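Long-range contact in heme-degrading monooxygenase HmoB (Mycobacterium tuberculosis, PDB 6DS8), which oxidatively degrades heme to mycobilin and releases its iron, as a homodimeric monooxygenase that takes electrons from a suitable donor: residues V2-A7 with V52-E57. The protein carries 1 engineered substitution. Numbering follows the deposited sequence.
Sequences VVKINA and VVTHWE. With MNH (manganese protoporphyrin IX), chain D.
Val2, Lys4 and Asn6 pair with Trp56, Thr54 and Val52 through six backbone hydrogen bonds, two per pair; Val52 N to Asn6 O, for instance, spans 2.9 Å with an N-H...O angle of 175°. The N-to-C directions of 2-7 and 52-56 lie 165° apart, close to antiparallel. Between these pairs stand the non-hydrogen-bonded ones, where the Ile5 and Val53 CA atoms lie 4.3 Å apart.

A side-chain bond supplements this ladder. Thr54 OG1, between its own backbone N and carbonyl carbon (chi1 76°), donates to Lys4 O at 2.9 Å, in the carbonyl plane on a lone pair, whereas Thr54 N reaches the same oxygen from above that plane. The indole N-H of Trp56 meets Thr54 OG1 in the ring plane (NE1 to OG1 2.7 Å), so the buried hydroxyl both gives and accepts.

Side chains alternate between the two sheet faces. On that of Val3, Ile5, Val53 and His55, Val53 CG1 touches Ile5 CG1 at 4.0 Å and Val3 CG1 at 4.1 Å, and Val3 CG2 rests against His55 CD2. On the face of Val2, Lys4, Asn6, Val52, Thr54 and Trp56, manganese protoporphyrin IX meets the middle four: Thr54 CG2 approaches its CMC at 3.7 Å, and Asn6 lies over the porphyrin face at pyrrole B, its CG 3.8 Å from C1B.

Both segments are central strands, flanked by 35-45 and 85-98, in the antiparallel sheet of the family's dimeric alpha/beta-barrel fold. Lys4 NZ salt-bridges Glu90 and Asp59, Trp56 packs against Phe62 and Trp65 of helix 59-67, and Leu41 and Phe51 of the second subunit pack on Val3 and Ile5.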
ATOM      1  N   VAL A   2      11.732  -0.096   0.342  1.00 26.67           N
ATOM      2  CA  VAL A   2      10.826  -0.486   1.411  1.00 29.47           C
ATOM      3  C   VAL A   2       9.517   0.306   1.336  1.00 28.34           C
ATOM      4  O   VAL A   2       9.409   1.380   0.729  1.00 24.21           O
ATOM      5  CB  VAL A   2      11.478  -0.322   2.803  1.00 25.68           C
ATOM      6  CG1 VAL A   2      12.703  -1.223   2.882  1.00 22.91           C
ATOM      7  CG2 VAL A   2      11.826   1.140   3.062  1.00 22.25           C
ATOM      8  N   VAL A   3       8.517  -0.230   2.015  1.00 29.97           N
ATOM      9  CA  VAL A   3       7.259   0.464   2.205  1.00 28.44           C
ATOM     10  C   VAL A   3       6.945   0.448   3.689  1.00 25.47           C
ATOM     11  O   VAL A   3       7.113  -0.587   4.349  1.00 23.92           O
ATOM     12  CB  VAL A   3       6.140  -0.190   1.385  1.00 28.06           C
ATOM     13  CG1 VAL A   3       4.793   0.188   1.958  1.00 24.14           C
ATOM     14  CG2 VAL A   3       6.302   0.180  -0.094  1.00 23.37           C
ATOM     15  N   LYS A   4       6.587   1.623   4.222  1.00 25.07           N
ATOM     16  CA  LYS A   4       6.096   1.806   5.591  1.00 25.31           C
ATOM     17  C   LYS A   4       4.687   2.403   5.511  1.00 25.70           C
ATOM     18  O   LYS A   4       4.514   3.575   5.147  1.00 23.69           O
ATOM     19  CB  LYS A   4       7.021   2.725   6.412  1.00 27.73           C
ATOM     20  CG  LYS A   4       8.538   2.548   6.256  1.00 25.90           C
ATOM     21  CD  LYS A   4       9.068   1.510   7.221  1.00 31.07           C
ATOM     22  CE  LYS A   4      10.528   1.105   6.921  1.00 31.05           C
ATOM     23  NZ  LYS A   4      10.839  -0.212   7.549  1.00 23.15           N
ATOM     24  N   ILE A   5       3.681   1.607   5.836  1.00 23.20           N
ATOM     25  CA  ILE A   5       2.295   2.061   5.909  1.00 22.04           C
ATOM     26  C   ILE A   5       1.978   2.370   7.359  1.00 22.31           C
ATOM     27  O   ILE A   5       2.058   1.481   8.212  1.00 22.48           O
ATOM     28  CB  ILE A   5       1.326   0.993   5.369  1.00 21.22           C
ATOM     29  CG1 ILE A   5       1.777   0.518   3.980  1.00 21.08           C
ATOM     30  CG2 ILE A   5      -0.108   1.519   5.377  1.00 17.43           C
ATOM     31  CD1 ILE A   5       0.887  -0.564   3.388  1.00 22.00           C
ATOM     32  N   ASN A   6       1.584   3.600   7.665  1.00 20.47           N
ATOM     33  CA  ASN A   6       0.990   3.846   8.969  1.00 20.79           C
ATOM     34  C   ASN A   6      -0.529   3.671   8.872  1.00 20.73           C
ATOM     35  O   ASN A   6      -1.213   4.434   8.171  1.00 20.59           O
ATOM     36  CB  ASN A   6       1.371   5.224   9.526  1.00 19.89           C
ATOM     37  CG  ASN A   6       1.430   5.215  11.073  1.00 27.03           C
ATOM     38  OD1 ASN A   6       1.851   4.202  11.664  1.00 21.56           O
ATOM     39  ND2 ASN A   6       0.964   6.308  11.732  1.00 25.06           N
ATOM     40  N   ALA A   7      -1.044   2.673   9.577  1.00 19.05           N
ATOM     41  CA  ALA A   7      -2.485   2.333   9.604  1.00 21.82           C
ATOM     42  C   ALA A   7      -3.145   3.059  10.774  1.00 25.33           C
ATOM     43  O   ALA A   7      -2.971   2.656  11.908  1.00 25.61           O
ATOM     44  CB  ALA A   7      -2.691   0.847   9.628  1.00 16.55           C
ATOM     45  N   VAL A  52      -1.534   5.334   5.435  1.00 21.86           N
ATOM     46  CA  VAL A  52      -0.548   6.305   4.950  1.00 17.72           C
ATOM     47  C   VAL A  52       0.629   5.499   4.395  1.00 23.89           C
ATOM     48  O   VAL A  52       1.447   4.944   5.152  1.00 22.32           O
ATOM     49  CB  VAL A  52      -0.113   7.273   6.051  1.00 23.01           C
ATOM     50  CG1 VAL A  52       0.860   8.317   5.490  1.00 20.90           C
ATOM     51  CG2 VAL A  52      -1.340   7.935   6.700  1.00 18.09           C
ATOM     52  N   VAL A  53       0.680   5.380   3.066  1.00 21.58           N
ATOM     53  CA  VAL A  53       1.613   4.496   2.376  1.00 22.28           C
ATOM     54  C   VAL A  53       2.810   5.292   1.884  1.00 25.08           C
ATOM     55  O   VAL A  53       2.665   6.158   1.005  1.00 21.10           O
ATOM     56  CB  VAL A  53       0.924   3.795   1.204  1.00 25.60           C
ATOM     57  CG1 VAL A  53       1.814   2.697   0.656  1.00 22.15           C
ATOM     58  CG2 VAL A  53      -0.408   3.248   1.686  1.00 24.18           C
ATOM     59  N   THR A  54       3.995   4.989   2.435  1.00 24.09           N
ATOM     60  CA  THR A  54       5.238   5.660   2.062  1.00 26.50           C
ATOM     61  C   THR A  54       6.230   4.649   1.496  1.00 28.36           C
ATOM     62  O   THR A  54       6.306   3.499   1.965  1.00 26.13           O
ATOM     63  CB  THR A  54       5.862   6.418   3.249  1.00 25.16           C
ATOM     64  OG1 THR A  54       6.494   5.509   4.174  1.00 19.06           O
ATOM     65  CG2 THR A  54       4.776   7.239   3.966  1.00 21.57           C
ATOM     66  N   HIS A  55       6.960   5.085   0.457  1.00 27.89           N
ATOM     67  CA  HIS A  55       7.938   4.278  -0.265  1.00 29.71           C
ATOM     68  C   HIS A  55       9.306   4.910  -0.077  1.00 31.34           C
ATOM     69  O   HIS A  55       9.445   6.139  -0.160  1.00 33.34           O
ATOM     70  CB  HIS A  55       7.644   4.189  -1.772  1.00 30.68           C
ATOM     71  CG  HIS A  55       6.261   3.721  -2.096  1.00 36.81           C
ATOM     72  ND1 HIS A  55       5.133   4.471  -1.814  1.00 39.00           N
ATOM     73  CD2 HIS A  55       5.820   2.583  -2.687  1.00 33.94           C
ATOM     74  CE1 HIS A  55       4.057   3.813  -2.216  1.00 40.40           C
ATOM     75  NE2 HIS A  55       4.447   2.665  -2.753  1.00 43.69           N
ATOM     76  N   TRP A  56      10.315   4.089   0.191  1.00 26.77           N
ATOM     77  CA  TRP A  56      11.657   4.625   0.412  1.00 30.50           C
ATOM     78  C   TRP A  56      12.673   3.731  -0.275  1.00 30.59           C
ATOM     79  O   TRP A  56      12.467   2.515  -0.435  1.00 26.18           O
ATOM     80  CB  TRP A  56      12.023   4.762   1.903  1.00 24.32           C
ATOM     81  CG  TRP A  56      11.020   5.512   2.659  1.00 26.92           C
ATOM     82  CD1 TRP A  56       9.769   5.061   3.038  1.00 23.81           C
ATOM     83  CD2 TRP A  56      11.128   6.854   3.153  1.00 30.87           C
ATOM     84  NE1 TRP A  56       9.106   6.044   3.718  1.00 26.27           N
ATOM     85  CE2 TRP A  56       9.904   7.153   3.817  1.00 27.57           C
ATOM     86  CE3 TRP A  56      12.134   7.830   3.111  1.00 29.62           C
ATOM     87  CZ2 TRP A  56       9.661   8.389   4.437  1.00 25.23           C
ATOM     88  CZ3 TRP A  56      11.890   9.068   3.731  1.00 28.84           C
ATOM     89  CH2 TRP A  56      10.657   9.333   4.375  1.00 27.61           C
ATOM     90  N   GLU A  57      13.770   4.366  -0.696  1.00 32.69           N
ATOM     91  CA  GLU A  57      14.878   3.624  -1.283  1.00 34.25           C
ATOM     92  C   GLU A  57      15.426   2.610  -0.290  1.00 31.80           C
ATOM     93  O   GLU A  57      15.820   1.500  -0.681  1.00 29.26           O
ATOM     94  CB  GLU A  57      15.958   4.590  -1.781  1.00 30.58           C
ATOM     95  CG  GLU A  57      17.024   3.920  -2.632  1.00 41.77           C
ATOM     96  CD  GLU A  57      16.458   3.094  -3.820  1.00 49.15           C
ATOM     97  OE1 GLU A  57      15.741   3.667  -4.689  1.00 45.34           O
ATOM     98  OE2 GLU A  57      16.737   1.863  -3.871  1.00 47.19           O
TER
HETATM   99 MN   MNH D 202       1.985  10.373  10.622  1.00 25.70          MN
HETATM  100  CHA MNH D 202       0.204  11.553  13.040  1.00 20.63           C
HETATM  101  CHB MNH D 202       3.343   8.195  12.782  1.00 21.71           C
HETATM  102  CHC MNH D 202       4.056   9.185   8.328  1.00 23.55           C
HETATM  103  CHD MNH D 202       1.435  12.896   8.882  1.00 22.06           C
HETATM  104  NA  MNH D 202       1.864   9.984  12.692  1.00 23.55           N
HETATM  105  C1A MNH D 202       0.872  10.446  13.535  1.00 25.15           C
HETATM  106  C2A MNH D 202       0.856   9.699  14.785  1.00 26.80           C
HETATM  107  C3A MNH D 202       1.875   8.815  14.804  1.00 24.94           C
HETATM  108  C4A MNH D 202       2.423   8.963  13.458  1.00 25.44           C
HETATM  109  CMA MNH D 202       2.321   7.798  15.848  1.00 20.90           C
HETATM  110  CAA MNH D 202      -0.141  10.053  15.890  1.00 26.98           C
HETATM  111  CBA MNH D 202      -1.413   9.196  15.788  1.00 27.34           C
HETATM  112  CGA MNH D 202      -2.345   9.072  17.011  1.00 35.25           C
HETATM  113  O1A MNH D 202      -2.391   9.963  17.897  1.00 31.92           O
HETATM  114  O2A MNH D 202      -3.015   7.997  17.042  1.00 34.08           O
HETATM  115  NB  MNH D 202       3.554   8.830  10.607  1.00 22.23           N
HETATM  116  C1B MNH D 202       4.011   7.975  11.598  1.00 23.88           C
HETATM  117  C2B MNH D 202       4.908   6.926  11.163  1.00 29.44           C
HETATM  118  C3B MNH D 202       4.838   7.177   9.784  1.00 29.36           C
HETATM  119  C4B MNH D 202       4.157   8.384   9.444  1.00 25.36           C
HETATM  120  CMB MNH D 202       5.407   5.845  12.131  1.00 22.27           C
HETATM  121  CAB MNH D 202       5.510   6.433   8.649  1.00 27.35           C
HETATM  122  CBB MNH D 202       5.076   5.770   7.352  1.00 25.37           C
HETATM  123  NC  MNH D 202       2.817  11.084   8.782  1.00 23.52           N
HETATM  124  C1C MNH D 202       3.549  10.377   7.848  1.00 25.30           C
HETATM  125  C2C MNH D 202       3.705  11.130   6.624  1.00 22.10           C
HETATM  126  C3C MNH D 202       2.950  12.229   6.789  1.00 23.38           C
HETATM  127  C4C MNH D 202       2.364  12.194   8.123  1.00 26.93           C
HETATM  128  CMC MNH D 202       4.428  10.594   5.373  1.00 23.83           C
HETATM  129  CAC MNH D 202       2.678  13.299   5.757  1.00 21.79           C
HETATM  130  CBC MNH D 202       3.585  14.445   5.395  1.00 30.59           C
HETATM  131  ND  MNH D 202       0.894  12.119  10.900  1.00 25.10           N
HETATM  132  C1D MNH D 202       0.593  13.077   9.954  1.00 25.79           C
HETATM  133  C2D MNH D 202      -0.458  14.001  10.384  1.00 23.39           C
HETATM  134  C3D MNH D 202      -0.694  13.607  11.659  1.00 28.80           C
HETATM  135  C4D MNH D 202       0.086  12.435  11.966  1.00 27.19           C
HETATM  136  CMD MNH D 202      -1.064  15.138   9.596  1.00 24.55           C
HETATM  137  CAD MNH D 202      -1.818  14.100  12.565  1.00 30.09           C
HETATM  138  CBD MNH D 202      -2.991  13.118  12.519  1.00 26.47           C
HETATM  139  CGD MNH D 202      -4.203  13.404  13.384  1.00 32.59           C
HETATM  140  O1D MNH D 202      -4.534  14.556  13.706  1.00 34.96           O
HETATM  141  O2D MNH D 202      -4.869  12.413  13.796  1.00 31.56           O